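Local coordinates for putative fimbrial subunit (Corynebacterium diphtheriae, PDB 4HSQ), which probably builds the shaft of cell-surface pili as the major pilin SpaD, of which this chain holds domains D2 and D3, at residues A[53-58]-A[104-109]; A[15-20]-A[110-115]. One frame throughout, in Å; residues are numbered along the deposited sequence.

Interaction 1: A[53-58]-A[104-109]; sequences FQKVTE and TFEVKR
The axes of strands 53-58 and 104-109 run antiparallel at 154° and approach to 4.4 Å, and the register slips by one residue between Val-56 and Glu-58. At that slip Thr-104 O takes two N-H groups, Thr-57 N (2.8 Å) from above its carbonyl plane and Glu-58 N (3.1 Å) in plane on a lone pair. Glu-106 O is met by Gln-54 N (2.8 Å), again from above its carbonyl plane, and weakly by Lys-55 N.

Phe-53, its CG anti to the backbone N, offers its ring edge to Phe-105, CD1 to CD1 at 3.9 Å, the two side chains crossing at about a right angle; Val-107 lies on the same sheet face. Leu-83 of strand 82-87 touches both phenylalanines. On the other face, Lys-55 and the extended Glu-106 lie side by side, and a bend at chi4 (-81°) brings Lys-55 NZ to Glu-106 OE1 (3.1 Å) from above the carboxylate plane, forming a salt bridge. A water joins Glu-58 OE1 to Thr-104 OG1, which also bonds Thr-24 OG1. Two classic beta bulges sit in one antiparallel pair, on a sheet whose apolar face packs on strand 82-87, as in a beta-sandwich domain.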
loop_
_atom_site.group_PDB
_atom_site.type_symbol
_atom_site.label_atom_id
_atom_site.label_comp_id
_atom_site.label_asym_id
_atom_site.label_seq_id
_atom_site.Cartn_x
_atom_site.Cartn_y
_atom_site.Cartn_z
ATOM N N PHE A 53 -2.395 7.881 8.499
ATOM C CA PHE A 53 -3.486 8.608 7.862
ATOM C C PHE A 53 -2.942 9.946 7.329
ATOM O O PHE A 53 -2.182 10.606 8.038
ATOM C CB PHE A 53 -4.614 8.851 8.903
ATOM C CG PHE A 53 -5.660 9.829 8.450
ATOM C CD1 PHE A 53 -6.616 9.463 7.506
ATOM C CD2 PHE A 53 -5.688 11.125 8.955
ATOM C CE1 PHE A 53 -7.576 10.382 7.063
ATOM C CE2 PHE A 53 -6.667 12.035 8.536
ATOM C CZ PHE A 53 -7.606 11.656 7.592
ATOM N N GLN A 54 -3.305 10.335 6.108
ATOM C CA GLN A 54 -2.875 11.594 5.487
ATOM C C GLN A 54 -3.979 12.644 5.583
ATOM O O GLN A 54 -3.807 13.669 6.251
ATOM C CB GLN A 54 -2.491 11.390 4.003
ATOM C CG GLN A 54 -1.407 10.320 3.770
ATOM C CD GLN A 54 -0.133 10.624 4.510
ATOM O OE1 GLN A 54 0.276 9.928 5.452
ATOM N NE2 GLN A 54 0.507 11.663 4.114
ATOM N N LYS A 55 -5.121 12.379 4.915
ATOM C CA LYS A 55 -6.227 13.336 4.848
ATOM C C LYS A 55 -7.445 12.710 4.245
ATOM O O LYS A 55 -7.353 11.701 3.538
ATOM C CB LYS A 55 -5.818 14.567 3.966
ATOM C CG LYS A 55 -5.487 14.218 2.489
ATOM C CD LYS A 55 -5.286 15.450 1.601
ATOM C CE LYS A 55 -4.905 15.041 0.186
ATOM N NZ LYS A 55 -3.454 14.700 0.051
ATOM N N VAL A 56 -8.595 13.360 4.467
ATOM C CA VAL A 56 -9.834 13.018 3.791
ATOM C C VAL A 56 -9.729 13.721 2.452
ATOM O O VAL A 56 -9.282 14.873 2.431
ATOM C CB VAL A 56 -11.077 13.472 4.621
ATOM C CG1 VAL A 56 -12.376 13.391 3.792
ATOM C CG2 VAL A 56 -11.199 12.670 5.924
ATOM N N THR A 57 -10.059 13.048 1.350
ATOM C CA THR A 57 -9.992 13.676 0.019
ATOM C C THR A 57 -11.406 14.036 -0.440
ATOM O O THR A 57 -11.591 15.020 -1.168
ATOM C CB THR A 57 -9.282 12.773 -1.006
ATOM O OG1 THR A 57 -10.039 11.599 -1.165
ATOM C CG2 THR A 57 -7.868 12.391 -0.598
ATOM N N GLU A 58 -12.411 13.254 -0.016
ATOM C CA GLU A 58 -13.789 13.576 -0.404
ATOM C C GLU A 58 -14.803 12.951 0.512
ATOM O O GLU A 58 -14.649 11.808 0.925
ATOM C CB GLU A 58 -14.073 13.112 -1.859
ATOM C CG GLU A 58 -15.485 13.393 -2.343
ATOM C CD GLU A 58 -15.696 12.810 -3.721
ATOM O OE1 GLU A 58 -15.910 11.582 -3.820
ATOM O OE2 GLU A 58 -15.581 13.571 -4.707
ATOM N N THR A 104 -13.762 9.160 0.852
ATOM C CA THR A 104 -12.466 8.748 0.313
ATOM C C THR A 104 -11.392 9.412 1.147
ATOM O O THR A 104 -11.440 10.630 1.389
ATOM C CB THR A 104 -12.299 9.082 -1.198
ATOM O OG1 THR A 104 -13.303 8.377 -1.930
ATOM C CG2 THR A 104 -10.920 8.621 -1.742
ATOM N N PHE A 105 -10.408 8.620 1.577
ATOM C CA PHE A 105 -9.324 9.193 2.366
ATOM C C PHE A 105 -8.022 8.550 1.950
ATOM O O PHE A 105 -8.000 7.447 1.387
ATOM C CB PHE A 105 -9.570 9.082 3.882
ATOM C CG PHE A 105 -9.598 7.668 4.421
ATOM C CD1 PHE A 105 -8.458 7.096 4.971
ATOM C CD2 PHE A 105 -10.797 6.951 4.488
ATOM C CE1 PHE A 105 -8.487 5.786 5.466
ATOM C CE2 PHE A 105 -10.822 5.644 4.978
ATOM C CZ PHE A 105 -9.673 5.074 5.472
ATOM N N GLU A 106 -6.942 9.238 2.264
ATOM C CA GLU A 106 -5.613 8.864 1.867
ATOM C C GLU A 106 -4.765 8.417 3.032
ATOM O O GLU A 106 -4.819 8.999 4.117
ATOM C CB GLU A 106 -5.012 10.081 1.177
ATOM C CG GLU A 106 -3.644 9.896 0.560
ATOM C CD GLU A 106 -3.114 11.243 0.113
ATOM O OE1 GLU A 106 -3.640 11.789 -0.882
ATOM O OE2 GLU A 106 -2.222 11.785 0.797
ATOM N N VAL A 107 -3.947 7.376 2.781
ATOM C CA VAL A 107 -3.005 6.796 3.747
ATOM C C VAL A 107 -1.666 6.542 3.081
ATOM O O VAL A 107 -1.573 6.522 1.835
ATOM C CB VAL A 107 -3.565 5.452 4.355
ATOM C CG1 VAL A 107 -4.823 5.682 5.200
ATOM C CG2 VAL A 107 -3.809 4.386 3.277
ATOM N N LYS A 108 -0.653 6.244 3.898
ATOM C CA LYS A 108 0.655 5.756 3.461
ATOM C C LYS A 108 0.994 4.581 4.327
ATOM O O LYS A 108 0.861 4.679 5.548
ATOM C CB LYS A 108 1.788 6.799 3.553
ATOM C CG LYS A 108 1.630 7.952 2.545
ATOM C CD LYS A 108 2.737 9.010 2.712
ATOM C CE LYS A 108 2.478 10.168 1.755
ATOM N NZ LYS A 108 3.496 11.255 1.892
ATOM N N ARG A 109 1.477 3.499 3.722
ATOM C CA ARG A 109 1.926 2.347 4.504
ATOM C C ARG A 109 3.386 2.598 4.868
ATOM O O ARG A 109 4.208 2.767 3.970
ATOM C CB ARG A 109 1.739 1.046 3.724
ATOM C CG ARG A 109 2.105 -0.175 4.553
ATOM C CD ARG A 109 1.874 -1.399 3.711
ATOM N NE ARG A 109 2.279 -2.626 4.381
ATOM C CZ ARG A 109 1.810 -3.818 4.037
ATOM N NH1 ARG A 109 0.926 -3.927 3.059
ATOM N NH2 ARG A 109 2.202 -4.907 4.690
HETATM O O HOH W 1 -15.749 9.736 -1.877
#

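Interaction 2: A[15-20]-A[110-115]; sequences QNIQDA and KEVGNT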
loop_
_atom_site.group_PDB
_atom_site.type_symbol
_atom_site.label_atom_id
_atom_site.label_comp_id
_atom_site.label_asym_id
_atom_site.label_seq_id
_atom_site.Cartn_x
_atom_site.Cartn_y
_atom_site.Cartn_z
ATOM N N GLN A 15 1.456 1.393 -5.788
ATOM C CA GLN A 15 1.875 2.292 -4.708
ATOM C C GLN A 15 2.705 1.485 -3.735
ATOM O O GLN A 15 2.216 0.526 -3.142
ATOM C CB GLN A 15 0.647 2.950 -4.032
ATOM C CG GLN A 15 -0.242 3.769 -5.026
ATOM C CD GLN A 15 0.608 4.622 -5.963
ATOM O OE1 GLN A 15 1.387 5.459 -5.535
ATOM N NE2 GLN A 15 0.562 4.345 -7.249
ATOM N N ASN A 16 3.977 1.861 -3.580
ATOM C CA ASN A 16 4.877 1.123 -2.711
ATOM C C ASN A 16 4.848 1.697 -1.271
ATOM O O ASN A 16 3.969 2.488 -0.930
ATOM C CB ASN A 16 6.276 1.137 -3.345
ATOM C CG ASN A 16 6.243 0.429 -4.698
ATOM O OD1 ASN A 16 5.710 -0.677 -4.852
ATOM N ND2 ASN A 16 6.782 1.036 -5.716
ATOM N N ILE A 17 5.758 1.250 -0.404
ATOM C CA ILE A 17 5.779 1.789 0.954
ATOM C C ILE A 17 6.036 3.315 0.883
ATOM O O ILE A 17 6.872 3.751 0.094
ATOM C CB ILE A 17 6.846 1.054 1.807
ATOM C CG1 ILE A 17 6.447 -0.408 2.119
ATOM C CG2 ILE A 17 7.290 1.842 3.053
ATOM C CD1 ILE A 17 5.132 -0.672 2.622
ATOM N N GLN A 18 5.265 4.087 1.668
ATOM C CA GLN A 18 5.325 5.553 1.805
ATOM C C GLN A 18 4.737 6.290 0.567
ATOM O O GLN A 18 4.794 7.514 0.490
ATOM C CB GLN A 18 6.742 6.038 2.179
ATOM C CG GLN A 18 7.103 5.678 3.647
ATOM C CD GLN A 18 6.270 6.436 4.686
ATOM O OE1 GLN A 18 5.418 7.254 4.356
ATOM N NE2 GLN A 18 6.536 6.227 5.966
ATOM N N ASP A 19 4.143 5.542 -0.373
ATOM C CA ASP A 19 3.397 6.111 -1.486
ATOM C C ASP A 19 1.958 6.256 -1.033
ATOM O O ASP A 19 1.387 5.309 -0.478
ATOM C CB ASP A 19 3.485 5.255 -2.751
ATOM C CG ASP A 19 4.846 5.257 -3.415
ATOM O OD1 ASP A 19 5.569 6.285 -3.305
ATOM O OD2 ASP A 19 5.174 4.260 -4.099
ATOM N N ALA A 20 1.365 7.423 -1.264
ATOM C CA ALA A 20 -0.027 7.640 -0.854
ATOM C C ALA A 20 -0.983 6.752 -1.629
ATOM O O ALA A 20 -0.836 6.592 -2.848
ATOM C CB ALA A 20 -0.409 9.096 -1.061
ATOM N N LYS A 110 3.708 2.644 6.176
ATOM C CA LYS A 110 5.055 3.011 6.640
ATOM C C LYS A 110 6.077 1.927 6.442
ATOM O O LYS A 110 7.278 2.208 6.398
ATOM C CB LYS A 110 5.055 3.316 8.167
ATOM C CG LYS A 110 4.123 4.378 8.645
ATOM C CD LYS A 110 4.268 4.520 10.163
ATOM C CE LYS A 110 3.170 3.810 10.905
ATOM N NZ LYS A 110 3.306 3.978 12.374
ATOM N N GLU A 111 5.620 0.674 6.457
ATOM C CA GLU A 111 6.506 -0.479 6.359
ATOM C C GLU A 111 5.740 -1.721 6.028
ATOM O O GLU A 111 4.522 -1.755 6.194
ATOM C CB GLU A 111 7.201 -0.705 7.735
ATOM C CG GLU A 111 6.237 -1.010 8.868
ATOM C CD GLU A 111 6.880 -1.358 10.195
ATOM O OE1 GLU A 111 8.024 -1.875 10.204
ATOM O OE2 GLU A 111 6.203 -1.164 11.231
ATOM N N VAL A 112 6.456 -2.760 5.606
ATOM C CA VAL A 112 5.832 -4.053 5.366
ATOM C C VAL A 112 5.367 -4.626 6.716
ATOM O O VAL A 112 4.234 -5.069 6.844
ATOM C CB VAL A 112 6.831 -4.983 4.630
ATOM C CG1 VAL A 112 6.368 -6.447 4.645
ATOM C CG2 VAL A 112 7.065 -4.493 3.206
ATOM N N GLY A 113 6.233 -4.595 7.713
ATOM C CA GLY A 113 5.862 -5.176 9.005
ATOM C C GLY A 113 5.933 -6.696 8.997
ATOM O O GLY A 113 6.698 -7.293 8.229
ATOM N N ASN A 114 5.114 -7.339 9.834
ATOM C CA ASN A 114 5.223 -8.793 10.043
ATOM C C ASN A 114 4.353 -9.669 9.150
ATOM O O ASN A 114 4.486 -10.892 9.198
ATOM C CB ASN A 114 5.006 -9.115 11.521
ATOM C CG ASN A 114 6.158 -8.640 12.401
ATOM O OD1 ASN A 114 7.301 -8.454 11.960
ATOM N ND2 ASN A 114 5.886 -8.452 13.679
ATOM N N THR A 115 3.528 -9.063 8.268
ATOM C CA THR A 115 2.751 -9.816 7.279
ATOM C C THR A 115 2.794 -9.011 5.994
ATOM O O THR A 115 2.784 -7.772 6.048
ATOM C CB THR A 115 1.274 -10.067 7.731
ATOM O OG1 THR A 115 0.617 -8.811 7.948
ATOM C CG2 THR A 115 1.154 -10.988 8.974
HETATM O O HOH W 2 8.533 4.414 6.492
#
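Val-112 O is held by two hydrogen bonds, both from guanidinium groups: Arg-50 NH1 and Arg-109 NH2. They tie down the loop 110-115 just after strand 100-109, while Val-112 N is bonded to Asp-203 OD1.

The facing loop, 15-20, presents a type II beta turn from Asn-16 to Asp-19, closed by Asp-19 N to Asn-16 O at 3.1 Å. The Asp-19 carboxylate reaches back across the turn, where its OD2 accepts from Asn-16 N (2.7 Å) through the anti lone pair. Ile-17 and Gln-18, the two central residues of this turn, make the whole contact.

Ile-17 points at the other loop and spreads its branches along it. Ile-17 CG2, anti to the backbone N, rests against Lys-110 O at 3.4 Å; its CD1 reaches the peptide beyond, 3.6 Å from Glu-111 C; its CG1 meets Val-112 CG2 at 4.3 Å. One side chain therefore lies along three successive residues, largely on their backbone.

Gln-18, at positive phi (74°), bends at chi2 (-67°) so that its amide end returns toward Lys-110, NE2 lying 3.6 Å from Lys-110 CA. Gln-18 NE2 also donates to a water (2.7 Å), and this water donates in turn to Lys-110 O, a bridge between the loops.

His-146, on strand 142-155, touches both Ile-17 and Val-112, and Ile-17 pairs through its backbone with Gly-204. A beta turn and a strand-end loop of the N2-type domain, packed against strands of the prealbumin-like domain, are characteristic of an interdomain junction, with the Val-112 side chain about 10 Å from the bound calcium ion.

The centres of the two interactions lie 14 Å apart within the N2-type domain. Along the chain the order is 15-20, 53-58, 104-109, 110-115, so interaction 1 is nested inside the loop closed by interaction 2. Strand 100-109 is the bridge: paired with strand 51-61 in the five-stranded antiparallel sheet, it runs directly into loop 110-115. Its last residue joins the two contacts, since Arg-109 O lies 2.9 Å from Gln-18 N in a probable hydrogen bond, just before 15-20 leads into the neighbouring strand 20-28. Strand 100-109 thus leads from interaction 1 to the loops that meet the next domain, consistent with a firmly packed D2-D3 junction along the pilin.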